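Local coordinates for protein putative aldehyde dehydrogenase (Burkholderia cenocepacia, PDB 4YWE) that probably oxidises aldehydes to carboxylic acids with NAD or NADP as acceptor, as a member of the aldehyde dehydrogenase family, at residues A269-A274 with E304-R309; R384-E389 with A396-V401; A419-R424 with R431-L436. All coordinates share one frame; numbering follows the deposited sequence.

All three contacts lie in one region built around a single mixed sheet, which matches the catalytic domain of aldehyde dehydrogenases. Interaction 1 joins two helices near the surface and is only partly buried. It combines a leucine contact with a salt bridge. Interactions 2 and 3 are buried and wholly apolar across their segments. Each packs a helix or helical turn against a strand of the sheet, 394-400 in interaction 2 and 418-422 in interaction 3. Their centres are about 17 Å apart. Interactions 1 and 3 touch, since Ala-269 and Ala-274 rest against Trp-422. Interaction 3 also reaches other subunits; no other chain touches interactions 1 and 2.

Interaction 1 of 3, residues A269-A274 with E304-R309; sequences ADLDAA and EPLVER
Arg-309 turns its CG beside its own backbone N and then bends at chi3 (66°), which carries the guanidinium across to Leu-271 and Asp-272. Leu-306 takes the other course: CG lies anti to the backbone N, and both methyls reach toward Leu-271. The carboxylate of Asp-272 meets the arginine at the guanidinium edge. Arg-309 NH2 donates a nearly straight hydrogen bond (173°) to Asp-272 OD1, part of a salt bridge. The modelled length, 2.5 Å from NH2 to OD1, is very short and its exact value is doubtful. The two flat groups are not coplanar; their planes differ by 57°. Leu-271 CB lies 3.5 Å from Arg-309 NH1, and Leu-271 O lies over one guanidinium face, offset toward its rim.

The helices 271-283 and 303-315 follow strands 261-265 and 293-299 and pack beside each other on the parallel part of the sheet, in an alpha/beta domain consistent with the aldehyde dehydrogenase family. Nearer the sheet they meet through leucines, with Leu-271 CD2 at 4.0 Å from Leu-306 CD1. Val-265 touches both leucines, and Ile-298 also touches Leu-306. The salt bridge sits on the more exposed side. Asp-270 is the N-cap of helix 271-283: its OD1 accepts a weak bond from Ala-273 N, 3.3 Å away. At the start of 304-309, Glu-304 OE2 forms a salt bridge with Arg-377.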
# COMPACT_ATOMS: atom_id res chain seq x y z
N ALA A 269 -19.81 22.39 -21.78
CA ALA A 269 -19.34 21.06 -22.15
C ALA A 269 -19.19 20.91 -23.67
O ALA A 269 -19.83 21.63 -24.44
CB ALA A 269 -20.29 19.99 -21.62
N ASP A 270 -18.34 19.98 -24.07
CA ASP A 270 -18.16 19.65 -25.48
C ASP A 270 -19.29 18.71 -25.91
O ASP A 270 -19.19 17.50 -25.76
CB ASP A 270 -16.79 19.00 -25.72
CG ASP A 270 -16.42 18.93 -27.19
OD1 ASP A 270 -17.32 18.91 -28.05
OD2 ASP A 270 -15.20 18.90 -27.48
N LEU A 271 -20.36 19.29 -26.45
CA LEU A 271 -21.54 18.52 -26.81
C LEU A 271 -21.27 17.54 -27.95
O LEU A 271 -21.88 16.47 -28.01
CB LEU A 271 -22.69 19.46 -27.20
CG LEU A 271 -23.21 20.39 -26.11
CD1 LEU A 271 -24.40 21.19 -26.61
CD2 LEU A 271 -23.57 19.60 -24.86
N ASP A 272 -20.36 17.90 -28.85
CA ASP A 272 -20.00 17.03 -29.96
C ASP A 272 -19.38 15.73 -29.45
O ASP A 272 -19.66 14.66 -29.97
CB ASP A 272 -19.02 17.73 -30.91
CG ASP A 272 -19.64 18.92 -31.62
OD1 ASP A 272 -20.87 18.92 -31.81
OD2 ASP A 272 -18.89 19.84 -31.98
N ALA A 273 -18.55 15.85 -28.42
CA ALA A 273 -17.89 14.68 -27.84
C ALA A 273 -18.83 13.95 -26.89
O ALA A 273 -18.75 12.73 -26.74
CB ALA A 273 -16.62 15.10 -27.12
N ALA A 274 -19.72 14.70 -26.25
CA ALA A 274 -20.63 14.13 -25.26
C ALA A 274 -21.77 13.35 -25.91
O ALA A 274 -22.15 12.29 -25.42
CB ALA A 274 -21.18 15.23 -24.37
N GLU A 304 -32.51 22.63 -24.07
CA GLU A 304 -33.24 22.46 -25.32
C GLU A 304 -32.33 22.11 -26.52
O GLU A 304 -32.70 21.26 -27.33
CB GLU A 304 -34.06 23.72 -25.63
CG GLU A 304 -35.13 24.03 -24.60
CD GLU A 304 -36.30 23.06 -24.65
OE1 GLU A 304 -36.42 22.32 -25.65
OE2 GLU A 304 -37.11 23.05 -23.70
N PRO A 305 -31.16 22.77 -26.66
CA PRO A 305 -30.30 22.35 -27.77
C PRO A 305 -29.82 20.90 -27.69
O PRO A 305 -29.78 20.21 -28.70
CB PRO A 305 -29.12 23.32 -27.68
CG PRO A 305 -29.68 24.52 -27.04
CD PRO A 305 -30.66 24.01 -26.03
N LEU A 306 -29.45 20.45 -26.49
CA LEU A 306 -28.93 19.09 -26.33
C LEU A 306 -30.03 18.04 -26.49
O LEU A 306 -29.78 16.95 -27.01
CB LEU A 306 -28.25 18.94 -24.97
CG LEU A 306 -27.58 17.59 -24.70
CD1 LEU A 306 -26.60 17.24 -25.81
CD2 LEU A 306 -26.87 17.60 -23.35
N VAL A 307 -31.24 18.37 -26.05
CA VAL A 307 -32.38 17.48 -26.21
C VAL A 307 -32.67 17.27 -27.69
O VAL A 307 -32.94 16.14 -28.13
CB VAL A 307 -33.62 18.01 -25.47
CG1 VAL A 307 -34.88 17.30 -25.95
CG2 VAL A 307 -33.45 17.84 -23.97
N GLU A 308 -32.62 18.35 -28.47
CA GLU A 308 -32.86 18.27 -29.90
C GLU A 308 -31.81 17.41 -30.60
O GLU A 308 -32.12 16.68 -31.54
CB GLU A 308 -32.89 19.67 -30.51
N ARG A 309 -30.57 17.51 -30.14
CA ARG A 309 -29.49 16.70 -30.70
C ARG A 309 -29.62 15.25 -30.25
O ARG A 309 -29.30 14.33 -31.01
CB ARG A 309 -28.12 17.26 -30.31
CG ARG A 309 -27.87 18.67 -30.83
CD ARG A 309 -26.51 19.20 -30.40
NE ARG A 309 -25.40 18.45 -30.99
CZ ARG A 309 -24.14 18.87 -31.02
NH1 ARG A 309 -23.83 20.05 -30.49
NH2 ARG A 309 -23.20 18.12 -31.58

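Interaction 2 of 3, residues R384-E389 with A396-V401; sequences RLAQEE and AAMRFV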
# COMPACT_ATOMS: atom_id res chain seq x y z
N ARG A 384 -41.61 8.00 -11.18
CA ARG A 384 -41.07 6.64 -11.17
C ARG A 384 -40.06 6.41 -12.29
O ARG A 384 -39.11 5.64 -12.14
CB ARG A 384 -42.21 5.63 -11.27
CG ARG A 384 -41.77 4.18 -11.41
CD ARG A 384 -42.94 3.22 -11.25
NE ARG A 384 -42.52 1.82 -11.30
CZ ARG A 384 -42.54 1.08 -12.40
NH1 ARG A 384 -42.97 1.59 -13.55
NH2 ARG A 384 -42.13 -0.19 -12.35
N LEU A 385 -40.25 7.10 -13.41
CA LEU A 385 -39.35 6.98 -14.55
C LEU A 385 -37.94 7.46 -14.20
O LEU A 385 -36.95 6.95 -14.73
CB LEU A 385 -39.88 7.78 -15.74
CG LEU A 385 -39.10 7.66 -17.05
CD1 LEU A 385 -39.13 6.23 -17.57
CD2 LEU A 385 -39.63 8.63 -18.10
N ALA A 386 -37.85 8.43 -13.29
CA ALA A 386 -36.56 9.01 -12.92
C ALA A 386 -36.06 8.48 -11.58
O ALA A 386 -35.00 8.89 -11.11
CB ALA A 386 -36.67 10.53 -12.88
N GLN A 387 -36.82 7.58 -10.97
CA GLN A 387 -36.47 7.05 -9.65
C GLN A 387 -36.15 5.56 -9.68
O GLN A 387 -35.27 5.10 -8.96
CB GLN A 387 -37.61 7.32 -8.66
CG GLN A 387 -37.71 8.77 -8.21
CD GLN A 387 -36.62 9.15 -7.23
OE1 GLN A 387 -36.12 8.30 -6.48
NE2 GLN A 387 -36.24 10.42 -7.22
N GLU A 388 -36.87 4.81 -10.51
CA GLU A 388 -36.71 3.36 -10.56
C GLU A 388 -35.98 2.90 -11.82
O GLU A 388 -36.07 3.54 -12.87
CB GLU A 388 -38.07 2.67 -10.46
CG GLU A 388 -38.83 2.98 -9.18
CD GLU A 388 -40.14 2.22 -9.07
OE1 GLU A 388 -40.40 1.36 -9.94
OE2 GLU A 388 -40.90 2.48 -8.12
N GLU A 389 -35.25 1.79 -11.70
CA GLU A 389 -34.49 1.25 -12.82
C GLU A 389 -35.42 0.60 -13.84
O GLU A 389 -36.24 -0.25 -13.50
CB GLU A 389 -33.46 0.23 -12.32
CG GLU A 389 -32.54 -0.30 -13.41
CD GLU A 389 -31.43 -1.18 -12.87
OE1 GLU A 389 -31.75 -2.18 -12.18
OE2 GLU A 389 -30.25 -0.88 -13.12
N ALA A 396 -34.07 9.35 -19.56
CA ALA A 396 -34.88 10.40 -18.97
C ALA A 396 -34.10 11.71 -18.92
O ALA A 396 -33.01 11.78 -18.35
CB ALA A 396 -35.34 10.00 -17.57
N ALA A 397 -34.66 12.75 -19.53
CA ALA A 397 -34.00 14.04 -19.60
C ALA A 397 -34.72 15.10 -18.78
O ALA A 397 -35.95 15.16 -18.77
CB ALA A 397 -33.87 14.49 -21.05
N MET A 398 -33.95 15.94 -18.10
CA MET A 398 -34.48 17.04 -17.31
C MET A 398 -33.40 18.09 -17.10
O MET A 398 -32.22 17.82 -17.31
CB MET A 398 -35.00 16.54 -15.96
CG MET A 398 -33.91 15.99 -15.06
SD MET A 398 -34.55 15.12 -13.62
CE MET A 398 -35.16 13.62 -14.38
N ARG A 399 -33.79 19.29 -16.70
CA ARG A 399 -32.84 20.39 -16.55
C ARG A 399 -32.48 20.69 -15.10
O ARG A 399 -33.17 20.25 -14.17
CB ARG A 399 -33.40 21.66 -17.21
CG ARG A 399 -34.64 22.22 -16.52
CD ARG A 399 -35.13 23.49 -17.20
NE ARG A 399 -36.14 24.18 -16.41
CZ ARG A 399 -36.62 25.39 -16.70
NH1 ARG A 399 -36.19 26.04 -17.77
NH2 ARG A 399 -37.53 25.95 -15.92
N PHE A 400 -31.38 21.41 -14.91
CA PHE A 400 -31.01 21.93 -13.59
C PHE A 400 -30.44 23.34 -13.73
O PHE A 400 -29.92 23.71 -14.78
CB PHE A 400 -30.00 21.00 -12.89
CG PHE A 400 -28.66 20.91 -13.58
CD1 PHE A 400 -27.67 21.85 -13.32
CD2 PHE A 400 -28.37 19.87 -14.45
CE1 PHE A 400 -26.43 21.77 -13.94
CE2 PHE A 400 -27.14 19.79 -15.07
CZ PHE A 400 -26.17 20.73 -14.81
N VAL A 401 -30.53 24.12 -12.65
CA VAL A 401 -30.13 25.52 -12.71
C VAL A 401 -28.66 25.71 -12.33
O VAL A 401 -27.96 26.51 -12.94
CB VAL A 401 -31.05 26.40 -11.81
CG1 VAL A 401 -31.06 25.89 -10.38
CG2 VAL A 401 -30.64 27.86 -11.88
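Ala-386 and Met-398 make the close part of this contact. The methionine chain leaves with CG between the backbone N and the carbonyl carbon (chi1 66°). It runs extended at chi2 and bends at chi3 (72°), which turns the terminal methyl toward the helical turn. Met-398 CE then meets Ala-386 CB methyl to methyl, 3.8 Å apart. The backbones are nearest at Ala-386 and Ala-396, whose CA atoms are 6.4 Å apart, while Met-398 needs its long chain to reach Ala-386. The second pair is looser. Leu-385 CG stands 4.5 Å from Ala-396 CB, a distance of light contact. No hydrogen bond crosses between the segments.

The outer side of the turn has a different chemistry. Arg-384 and Glu-388 are partly exposed and take no part in the apolar contact. They pair within their own segment, where Arg-384 NE lies 2.6 Å from Glu-388 OE1. The bond is weak in direction, with an N-H to acceptor angle of 124°, although the charges form a salt bridge. Arg-384 also makes a cation-pi contact with Phe-343.

The short, weakly bonded helical turn at about 384-387 links strands 374-376 and 394-400, which run parallel, in a beta-alpha-beta unit. Lys-260 NZ bonds to the carbonyls of Leu-385 and Glu-388. Leu-385 also touches Ala-347 on helix 334-349. Strand 394-400 lies between 374-376 and 293-299, with backbone bonds from Ala-397 to Leu-376 and from Ala-396 to Ser-294.

Interaction 3 of 3, residues A419-R424 with R431-L436; sequences AGIWTR and RLARRL. With EDO (1,2-ethanediol), chain N.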
# COMPACT_ATOMS: atom_id res chain seq x y z
N ALA A 419 -21.61 7.77 -12.08
CA ALA A 419 -22.04 9.10 -12.50
C ALA A 419 -21.07 9.67 -13.54
O ALA A 419 -19.86 9.48 -13.45
CB ALA A 419 -22.15 10.03 -11.31
N GLY A 420 -21.62 10.37 -14.53
CA GLY A 420 -20.82 11.01 -15.55
C GLY A 420 -20.90 12.52 -15.49
O GLY A 420 -21.97 13.09 -15.32
N ILE A 421 -19.74 13.18 -15.61
CA ILE A 421 -19.67 14.63 -15.55
C ILE A 421 -19.15 15.20 -16.87
O ILE A 421 -18.06 14.84 -17.32
CB ILE A 421 -18.78 15.10 -14.39
CG1 ILE A 421 -19.35 14.64 -13.05
CG2 ILE A 421 -18.64 16.62 -14.41
CD1 ILE A 421 -18.46 14.97 -11.87
N TRP A 422 -19.93 16.08 -17.49
CA TRP A 422 -19.51 16.71 -18.74
C TRP A 422 -19.42 18.22 -18.58
O TRP A 422 -20.43 18.92 -18.56
CB TRP A 422 -20.47 16.35 -19.87
CG TRP A 422 -20.51 14.88 -20.17
CD1 TRP A 422 -21.34 13.95 -19.61
CD2 TRP A 422 -19.68 14.16 -21.09
NE1 TRP A 422 -21.07 12.70 -20.13
CE2 TRP A 422 -20.06 12.81 -21.04
CE3 TRP A 422 -18.65 14.54 -21.96
CZ2 TRP A 422 -19.45 11.83 -21.82
CZ3 TRP A 422 -18.04 13.57 -22.74
CH2 TRP A 422 -18.44 12.23 -22.66
N THR A 423 -18.19 18.72 -18.48
CA THR A 423 -17.92 20.15 -18.35
C THR A 423 -16.44 20.42 -18.60
O THR A 423 -15.60 19.54 -18.42
CB THR A 423 -18.32 20.68 -16.96
OG1 THR A 423 -17.98 22.07 -16.87
CG2 THR A 423 -17.59 19.92 -15.87
N ARG A 424 -16.12 21.65 -19.00
CA ARG A 424 -14.73 22.02 -19.26
C ARG A 424 -14.05 22.57 -18.02
O ARG A 424 -12.82 22.55 -17.92
CB ARG A 424 -14.66 23.06 -20.39
CG ARG A 424 -14.74 22.47 -21.79
CD ARG A 424 -14.66 23.56 -22.85
NE ARG A 424 -14.79 23.02 -24.20
CZ ARG A 424 -15.94 22.97 -24.87
NH1 ARG A 424 -17.05 23.43 -24.32
NH2 ARG A 424 -15.96 22.47 -26.10
N ARG A 431 -14.86 19.08 -7.87
CA ARG A 431 -15.79 19.50 -6.82
C ARG A 431 -17.05 18.64 -6.83
O ARG A 431 -17.54 18.22 -5.78
CB ARG A 431 -16.14 20.98 -6.99
CG ARG A 431 -16.93 21.58 -5.85
CD ARG A 431 -16.95 23.10 -5.92
NE ARG A 431 -17.49 23.60 -7.18
CZ ARG A 431 -16.78 24.26 -8.09
NH1 ARG A 431 -15.50 24.51 -7.88
NH2 ARG A 431 -17.36 24.67 -9.21
N LEU A 432 -17.57 18.37 -8.03
CA LEU A 432 -18.77 17.55 -8.17
C LEU A 432 -18.47 16.09 -7.86
O LEU A 432 -19.26 15.41 -7.21
CB LEU A 432 -19.33 17.67 -9.58
CG LEU A 432 -19.96 19.01 -9.98
CD1 LEU A 432 -20.31 18.97 -11.44
CD2 LEU A 432 -21.19 19.30 -9.13
N ALA A 433 -17.33 15.61 -8.35
CA ALA A 433 -16.92 14.22 -8.16
C ALA A 433 -16.86 13.84 -6.68
O ALA A 433 -17.13 12.70 -6.31
CB ALA A 433 -15.58 13.97 -8.82
N ARG A 434 -16.50 14.81 -5.84
CA ARG A 434 -16.46 14.59 -4.40
C ARG A 434 -17.86 14.55 -3.81
O ARG A 434 -18.11 13.84 -2.84
CB ARG A 434 -15.63 15.68 -3.72
N ARG A 435 -18.77 15.33 -4.39
CA ARG A 435 -20.13 15.45 -3.86
C ARG A 435 -21.03 14.30 -4.28
O ARG A 435 -21.91 13.88 -3.53
CB ARG A 435 -20.76 16.78 -4.30
CG ARG A 435 -20.10 18.02 -3.71
CD ARG A 435 -20.88 19.27 -4.08
NE ARG A 435 -22.22 19.29 -3.50
CZ ARG A 435 -23.12 20.24 -3.73
NH1 ARG A 435 -22.83 21.25 -4.54
NH2 ARG A 435 -24.32 20.17 -3.16
N LEU A 436 -20.83 13.80 -5.50
CA LEU A 436 -21.69 12.75 -6.04
C LEU A 436 -21.56 11.45 -5.27
O LEU A 436 -20.47 11.07 -4.84
CB LEU A 436 -21.37 12.52 -7.52
CG LEU A 436 -21.66 13.68 -8.47
CD1 LEU A 436 -21.29 13.31 -9.90
CD2 LEU A 436 -23.12 14.09 -8.39
C1 EDO N . -14.36 13.04 -0.41
O1 EDO N . -14.52 12.76 -1.80
C2 EDO N . -15.58 13.78 0.11
O2 EDO N . -16.75 12.98 -0.11
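Ile-421 fits its CD1 methyl into a hollow at the end of helix 426-435, in the beta-alpha-beta unit formed by strand 418-422, this helix and strand 440-443. The hollow is walled by Leu-432 and Ala-433 of the helix and by Leu-436 just after it. Ile-421 CD1 sits 3.6 Å from Leu-432 CB and also rests against Ala-433 N. Leu-436 CD1 closes another side, 3.8 Å from Ile-421 CD1. The isoleucine holds CG1 beside its backbone N (chi1 -61°) with an extended end (chi2 175°), which pushes CD1 out from the strand as a narrow bump. Its CG2 branch meets Leu-432 CD1.

Two residues earlier on the strand, Ala-419 is a low spot. The long side chain of Leu-436 fills it, and CD1 comes to 3.7 Å from Ala-419 CB. One methyl of Leu-436 thus touches both strand residues. Val-407 and Ala-410 of helix 403-410 pack against Leu-432 and Leu-436 respectively. Lys-480 NZ of the second subunit bonds to the carbonyls of Ala-433 and Leu-436. A 1,2-ethanediol, probably from the crystallisation liquor, lies with O2 3.2 Å from Arg-434 O.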